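Local coordinates for protein dinoflagellate luciferase (Lingulodinium polyedrum, PDB 1VPR) that catalyses, as the third of three homologous luciferase domains, the oxidation of an open-tetrapyrrole luciferin by molecular oxygen with emission of blue light, at residues G262-M267 and F273-R278. Sequence-based numbering, arbitrary orientation.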
# COMPACT_ATOMS: atom_id res chain seq x y z
N GLY A 262 5.12 -0.37 10.70
CA GLY A 262 4.42 -1.61 10.40
C GLY A 262 5.26 -2.59 9.62
O GLY A 262 6.48 -2.45 9.49
N PHE A 263 4.61 -3.61 9.09
CA PHE A 263 5.33 -4.61 8.32
C PHE A 263 4.30 -5.30 7.46
O PHE A 263 3.10 -5.25 7.76
CB PHE A 263 5.96 -5.65 9.25
CG PHE A 263 4.96 -6.42 10.04
CD1 PHE A 263 4.42 -5.88 11.21
CD2 PHE A 263 4.52 -7.66 9.59
CE1 PHE A 263 3.46 -6.58 11.92
CE2 PHE A 263 3.55 -8.37 10.30
CZ PHE A 263 3.03 -7.84 11.45
N PHE A 264 4.77 -5.94 6.39
CA PHE A 264 3.88 -6.67 5.49
C PHE A 264 4.57 -7.96 5.09
O PHE A 264 5.69 -7.92 4.62
CB PHE A 264 3.56 -5.88 4.21
CG PHE A 264 2.70 -4.69 4.44
CD1 PHE A 264 3.25 -3.49 4.85
CD2 PHE A 264 1.32 -4.80 4.35
CE1 PHE A 264 2.44 -2.41 5.17
CE2 PHE A 264 0.50 -3.73 4.67
CZ PHE A 264 1.06 -2.53 5.09
N TRP A 265 3.88 -9.08 5.29
CA TRP A 265 4.39 -10.38 4.91
C TRP A 265 3.97 -10.64 3.48
O TRP A 265 2.77 -10.70 3.20
CB TRP A 265 3.80 -11.48 5.78
CG TRP A 265 4.48 -11.65 7.10
CD1 TRP A 265 4.03 -11.23 8.31
CD2 TRP A 265 5.73 -12.31 7.34
NE1 TRP A 265 4.93 -11.57 9.30
CE2 TRP A 265 5.98 -12.24 8.73
CE3 TRP A 265 6.67 -12.95 6.52
CZ2 TRP A 265 7.12 -12.80 9.32
CZ3 TRP A 265 7.82 -13.51 7.11
CH2 TRP A 265 8.03 -13.42 8.49
N GLU A 266 4.94 -10.78 2.58
CA GLU A 266 4.66 -11.06 1.17
C GLU A 266 4.66 -12.59 1.13
O GLU A 266 5.73 -13.23 1.13
CB GLU A 266 5.78 -10.48 0.31
CG GLU A 266 5.63 -10.69 -1.20
CD GLU A 266 6.80 -10.08 -1.96
OE1 GLU A 266 7.92 -10.63 -1.82
OE2 GLU A 266 6.61 -9.05 -2.66
N MSE A 267 3.46 -13.17 1.11
CA MSE A 267 3.29 -14.60 1.19
C MSE A 267 3.96 -15.46 0.13
O MSE A 267 4.43 -16.56 0.44
CB MSE A 267 1.80 -14.93 1.27
CG MSE A 267 1.05 -14.27 2.44
SE MSE A 267 1.92 -14.61 4.14
CE MSE A 267 2.07 -16.54 3.98
N PHE A 273 8.47 -7.42 4.85
CA PHE A 273 8.90 -6.05 4.54
C PHE A 273 8.58 -5.22 5.77
O PHE A 273 7.48 -5.28 6.31
CB PHE A 273 8.14 -5.47 3.33
CG PHE A 273 8.55 -6.04 2.00
CD1 PHE A 273 8.13 -7.31 1.62
CD2 PHE A 273 9.35 -5.31 1.13
CE1 PHE A 273 8.50 -7.85 0.40
CE2 PHE A 273 9.73 -5.83 -0.10
CZ PHE A 273 9.30 -7.11 -0.48
N ARG A 274 9.53 -4.41 6.21
CA ARG A 274 9.26 -3.60 7.38
C ARG A 274 9.16 -2.18 6.89
O ARG A 274 9.85 -1.79 5.96
CB ARG A 274 10.36 -3.84 8.41
CG ARG A 274 10.21 -5.22 9.06
CD ARG A 274 11.37 -5.53 10.02
NE ARG A 274 12.62 -5.52 9.29
CZ ARG A 274 13.82 -5.54 9.86
NH1 ARG A 274 13.90 -5.58 11.19
NH2 ARG A 274 14.91 -5.48 9.11
N ILE A 275 8.31 -1.38 7.53
CA ILE A 275 8.05 -0.06 6.99
C ILE A 275 7.61 1.00 7.98
O ILE A 275 7.10 0.67 9.06
CB ILE A 275 6.95 -0.24 5.89
CG1 ILE A 275 6.56 1.09 5.23
CG2 ILE A 275 5.69 -0.89 6.53
CD1 ILE A 275 5.52 0.87 4.13
N GLU A 276 7.86 2.26 7.64
CA GLU A 276 7.38 3.37 8.47
C GLU A 276 6.88 4.47 7.55
O GLU A 276 7.31 4.57 6.38
CB GLU A 276 8.47 3.95 9.39
CG GLU A 276 9.66 4.63 8.70
CD GLU A 276 10.30 5.65 9.61
OE1 GLU A 276 10.85 5.23 10.66
OE2 GLU A 276 10.24 6.88 9.31
N ARG A 277 5.95 5.28 8.07
CA ARG A 277 5.47 6.47 7.37
C ARG A 277 5.51 7.53 8.43
O ARG A 277 4.97 7.32 9.52
CB ARG A 277 4.04 6.34 6.85
CG ARG A 277 3.91 5.55 5.54
CD ARG A 277 2.44 5.21 5.24
NE ARG A 277 2.31 4.65 3.90
CZ ARG A 277 1.20 4.10 3.42
NH1 ARG A 277 0.11 4.06 4.18
NH2 ARG A 277 1.17 3.59 2.19
N ARG A 278 6.12 8.67 8.13
CA ARG A 278 6.17 9.78 9.08
C ARG A 278 5.83 11.08 8.37
O ARG A 278 6.21 11.28 7.20
CB ARG A 278 7.56 9.89 9.75
CG ARG A 278 8.71 10.33 8.87
CD ARG A 278 9.98 10.59 9.70
NE ARG A 278 10.56 9.34 10.22
CZ ARG A 278 11.66 9.29 10.98
NH1 ARG A 278 12.11 8.11 11.38
NH2 ARG A 278 12.30 10.40 11.33
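Phe273, Ile275 and Phe264 carry this hairpin contact between neighbouring antiparallel strands of the calycin beta barrel. Phe264 and Phe273 form a hydrogen-bonded pair: Phe264 N gives its hydrogen to Phe273 O at 2.8 Å, and Phe273 N returns a bond to Phe264 O. Gly262 and Ile275 repeat the exchange two residues along. Between them, in the non-hydrogen-bonded pair of Phe263 with Arg274, Phe263 CA sits 3.0 Å from Phe273 O in a CA-H...O contact.

The side chains of Phe264, Phe273 and Ile275 share one face of the sheet. Ile275 CG2 reaches the edge of the Phe264 ring, 3.8 Å from Phe264 CE1, and also lies 3.4 Å from Gly262 O. Glu266 OE1 lies in the plane of the Phe273 ring, at its edge, 3.6 Å from Phe273 CE1; extended, with CG anti to the backbone N (chi1 -180°), Glu266 brings its carboxylate there. OE1 also bonds Ser269 and salt-bridges Arg271, while OE2 bonds His199. With an alanine here, Arg271 would probably lose its salt-bridge mate, His199 a hydrogen-bond partner and the Phe273 edge its neighbouring carboxylate. Four backbone bonds thus fix the register, beside a buried carboxylate whose oxygens both have polar partners.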